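Side-chain contact in polyhedrin (Antheraea mylitta cypovirus 4, PDB 5A9C), which forms the crystalline matrix of viral polyhedra, the occlusion bodies that probably protect cypovirus particles between insect hosts: residues R69-G74 with N144-L149. Numbering follows the deposited sequence.
Sequences RELLEG and NTVKVL. Residue 74 of segment 69-74 comes from a tag, linker or insertion.
L71 lays its CD1 methyl over the start of strand 145-151, where it overlaps the backbone of N144 and T145 and one methyl of V146. CD1 carries all the close approaches. It lies 3.6 Å from N144 O, in van der Waals contact with the main chain. A second main-chain contact puts L71 CD1 4.1 Å from T145 CA. The third is an apolar methyl-to-methyl contact, L71 CD1 to V146 CG2 at 4.2 Å. The L71 side chain sets out toward the strand, with CG anti to its own carbonyl carbon (chi1 -74°). CD2 stands off the main chain of N144 and T145 but stays near the V146 methyl, only a little farther than CD1. On V146, CG1 is anti to the backbone N (chi1 176°). This leaves CG2 as the branch that meets L71.

The N144 carbonyl oxygen is not left to the methyl alone. It is hydrogen-bonded to the hydroxyl of Y78, and L71 also packs on Y78. The N144 side chain leads away from the loop, and its ND2 bonds to T100 O. T145 OG1 bonds to N101 O and T100 OG1. These polar ends are satisfied at the end of strand 96-100. The patch is small, burying 101 Å² in all, and it rests on one leucine.

This chain is part of the longer polyhedrin, in a mutant form with the base domain deleted. The loop that follows strand 61-66 folds back beside the entry to strand 145-151. The two strands already pair, through backbone bonds of V146 with L66 and V148 with V64, and L71 also touches L66. The contact lies at the N-terminal end of strand 145-151, which runs between strands 61-66 and 96-100 in an antiparallel sheet.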
ATOM      1  N   ARG A  69       0.775   2.225  17.029  1.00 24.34           N
ATOM      2  CA  ARG A  69       1.480   3.499  17.112  1.00 25.24           C
ATOM      3  C   ARG A  69       0.737   4.594  16.345  1.00 28.01           C
ATOM      4  O   ARG A  69       0.738   5.756  16.750  1.00 30.39           O
ATOM      5  CB  ARG A  69       2.936   3.361  16.642  1.00 27.27           C
ATOM      6  CG  ARG A  69       3.112   3.083  15.158  1.00 52.30           C
ATOM      7  CD  ARG A  69       4.483   2.485  14.860  1.00 79.91           C
ATOM      8  NE  ARG A  69       4.559   1.069  15.217  1.00 82.83           N
ATOM      9  CZ  ARG A  69       4.677   0.077  14.337  1.00 47.23           C
ATOM     10  NH1 ARG A  69       4.749   0.340  13.040  1.00 49.14           N
ATOM     11  NH2 ARG A  69       4.740  -1.179  14.757  1.00 32.30           N
ATOM     12  N   GLU A  70       0.093   4.215  15.245  1.00 26.21           N
ATOM     13  CA  GLU A  70      -0.741   5.146  14.490  1.00 26.44           C
ATOM     14  C   GLU A  70      -1.936   5.606  15.319  1.00 25.92           C
ATOM     15  O   GLU A  70      -2.401   6.738  15.184  1.00 26.87           O
ATOM     16  CB  GLU A  70      -1.242   4.498  13.197  1.00 21.49           C
ATOM     17  CG  GLU A  70      -0.179   4.284  12.135  1.00 42.67           C
ATOM     18  CD  GLU A  70      -0.743   3.646  10.877  1.00 49.32           C
ATOM     19  OE1 GLU A  70      -1.290   2.528  10.972  1.00 38.05           O
ATOM     20  OE2 GLU A  70      -0.639   4.265   9.797  1.00 42.34           O
ATOM     21  N   LEU A  71      -2.431   4.718  16.175  1.00 23.39           N
ATOM     22  CA  LEU A  71      -3.633   4.985  16.960  1.00 21.22           C
ATOM     23  C   LEU A  71      -3.361   5.878  18.167  1.00 26.73           C
ATOM     24  O   LEU A  71      -4.290   6.399  18.781  1.00 23.69           O
ATOM     25  CB  LEU A  71      -4.276   3.673  17.416  1.00 20.04           C
ATOM     26  CG  LEU A  71      -5.017   2.849  16.360  1.00 24.49           C
ATOM     27  CD1 LEU A  71      -5.401   1.490  16.917  1.00 22.58           C
ATOM     28  CD2 LEU A  71      -6.254   3.591  15.873  1.00 23.72           C
ATOM     29  N   LEU A  72      -2.089   6.054  18.507  1.00 25.83           N
ATOM     30  CA  LEU A  72      -1.724   6.871  19.659  1.00 20.29           C
ATOM     31  C   LEU A  72      -2.010   8.349  19.437  1.00 24.55           C
ATOM     32  O   LEU A  72      -1.890   8.859  18.322  1.00 29.90           O
ATOM     33  CB  LEU A  72      -0.247   6.688  20.014  1.00 20.49           C
ATOM     34  CG  LEU A  72       0.178   5.370  20.664  1.00 32.14           C
ATOM     35  CD1 LEU A  72       1.693   5.304  20.765  1.00 28.18           C
ATOM     36  CD2 LEU A  72      -0.457   5.209  22.034  1.00 32.67           C
ATOM     37  N   GLU A  73      -2.380   9.031  20.515  1.00 32.51           N
ATOM     38  CA  GLU A  73      -2.534  10.479  20.510  1.00 31.50           C
ATOM     39  C   GLU A  73      -1.155  11.132  20.597  1.00 38.15           C
ATOM     40  O   GLU A  73      -0.180  10.486  20.978  1.00 36.47           O
ATOM     41  CB  GLU A  73      -3.398  10.907  21.699  1.00 30.94           C
ATOM     42  CG  GLU A  73      -3.625  12.401  21.824  1.00 37.76           C
ATOM     43  CD  GLU A  73      -4.560  12.749  22.964  1.00 29.48           C
ATOM     44  OE1 GLU A  73      -4.309  12.299  24.103  1.00 42.87           O
ATOM     45  OE2 GLU A  73      -5.548  13.472  22.725  1.00 35.19           O
ATOM     46  N   GLY A  74      -1.072  12.409  20.238  1.00 46.55           N
ATOM     47  CA  GLY A  74       0.183  13.135  20.317  1.00 41.82           C
ATOM     48  C   GLY A  74       0.832  13.009  21.683  1.00 46.68           C
ATOM     49  O   GLY A  74       2.049  12.851  21.792  1.00 52.96           O
ATOM     50  N   ASN A 144      -4.637  -2.715  21.245  1.00 24.20           N
ATOM     51  CA  ASN A 144      -5.549  -3.175  20.203  1.00 28.25           C
ATOM     52  C   ASN A 144      -5.172  -2.523  18.877  1.00 22.24           C
ATOM     53  O   ASN A 144      -4.650  -1.410  18.855  1.00 24.42           O
ATOM     54  CB  ASN A 144      -6.999  -2.812  20.542  1.00 28.94           C
ATOM     55  CG  ASN A 144      -7.799  -3.991  21.066  1.00 30.94           C
ATOM     56  OD1 ASN A 144      -8.627  -3.842  21.965  1.00 28.35           O
ATOM     57  ND2 ASN A 144      -7.563  -5.167  20.502  1.00 25.96           N
ATOM     58  N   THR A 145      -5.420  -3.220  17.775  1.00 18.37           N
ATOM     59  CA  THR A 145      -5.310  -2.609  16.456  1.00 16.28           C
ATOM     60  C   THR A 145      -6.660  -2.689  15.759  1.00 23.79           C
ATOM     61  O   THR A 145      -7.550  -3.401  16.216  1.00 19.46           O
ATOM     62  CB  THR A 145      -4.218  -3.270  15.589  1.00 19.08           C
ATOM     63  OG1 THR A 145      -4.340  -4.695  15.661  1.00 21.72           O
ATOM     64  CG2 THR A 145      -2.830  -2.854  16.067  1.00 19.29           C
ATOM     65  N   VAL A 146      -6.812  -1.955  14.663  1.00 17.99           N
ATOM     66  CA  VAL A 146      -8.091  -1.899  13.968  1.00 17.34           C
ATOM     67  C   VAL A 146      -7.978  -2.305  12.500  1.00 15.10           C
ATOM     68  O   VAL A 146      -7.086  -1.854  11.783  1.00 19.47           O
ATOM     69  CB  VAL A 146      -8.714  -0.490  14.053  1.00 18.74           C
ATOM     70  CG1 VAL A 146      -9.995  -0.429  13.238  1.00 18.54           C
ATOM     71  CG2 VAL A 146      -8.970  -0.107  15.509  1.00 19.69           C
ATOM     72  N   LYS A 147      -8.894  -3.163  12.062  1.00 13.54           N
ATOM     73  CA  LYS A 147      -8.965  -3.593  10.673  1.00 12.20           C
ATOM     74  C   LYS A 147     -10.336  -3.261  10.114  1.00 18.75           C
ATOM     75  O   LYS A 147     -11.351  -3.521  10.759  1.00 17.20           O
ATOM     76  CB  LYS A 147      -8.722  -5.099  10.565  1.00 15.34           C
ATOM     77  CG  LYS A 147      -7.298  -5.527  10.849  1.00 19.92           C
ATOM     78  CD  LYS A 147      -7.206  -7.032  11.060  1.00 15.84           C
ATOM     79  CE  LYS A 147      -7.794  -7.811   9.892  1.00 19.38           C
ATOM     80  NZ  LYS A 147      -7.845  -9.271  10.196  1.00 21.37           N
ATOM     81  N   VAL A 148     -10.367  -2.672   8.923  1.00 18.16           N
ATOM     82  CA  VAL A 148     -11.636  -2.357   8.272  1.00 15.31           C
ATOM     83  C   VAL A 148     -11.638  -2.840   6.827  1.00 18.64           C
ATOM     84  O   VAL A 148     -10.638  -2.713   6.118  1.00 18.29           O
ATOM     85  CB  VAL A 148     -11.934  -0.846   8.293  1.00 16.03           C
ATOM     86  CG1 VAL A 148     -13.288  -0.557   7.651  1.00 16.61           C
ATOM     87  CG2 VAL A 148     -11.894  -0.313   9.720  1.00 17.08           C
ATOM     88  N   LEU A 149     -12.763  -3.404   6.404  1.00 15.67           N
ATOM     89  CA  LEU A 149     -12.966  -3.776   5.009  1.00 14.77           C
ATOM     90  C   LEU A 149     -14.268  -3.186   4.482  1.00 17.50           C
ATOM     91  O   LEU A 149     -15.327  -3.355   5.084  1.00 16.50           O
ATOM     92  CB  LEU A 149     -13.001  -5.295   4.848  1.00 15.46           C
ATOM     93  CG  LEU A 149     -13.431  -5.777   3.458  1.00 21.15           C
ATOM     94  CD1 LEU A 149     -12.421  -5.360   2.404  1.00 25.79           C
ATOM     95  CD2 LEU A 149     -13.626  -7.284   3.439  1.00 32.51           C
TER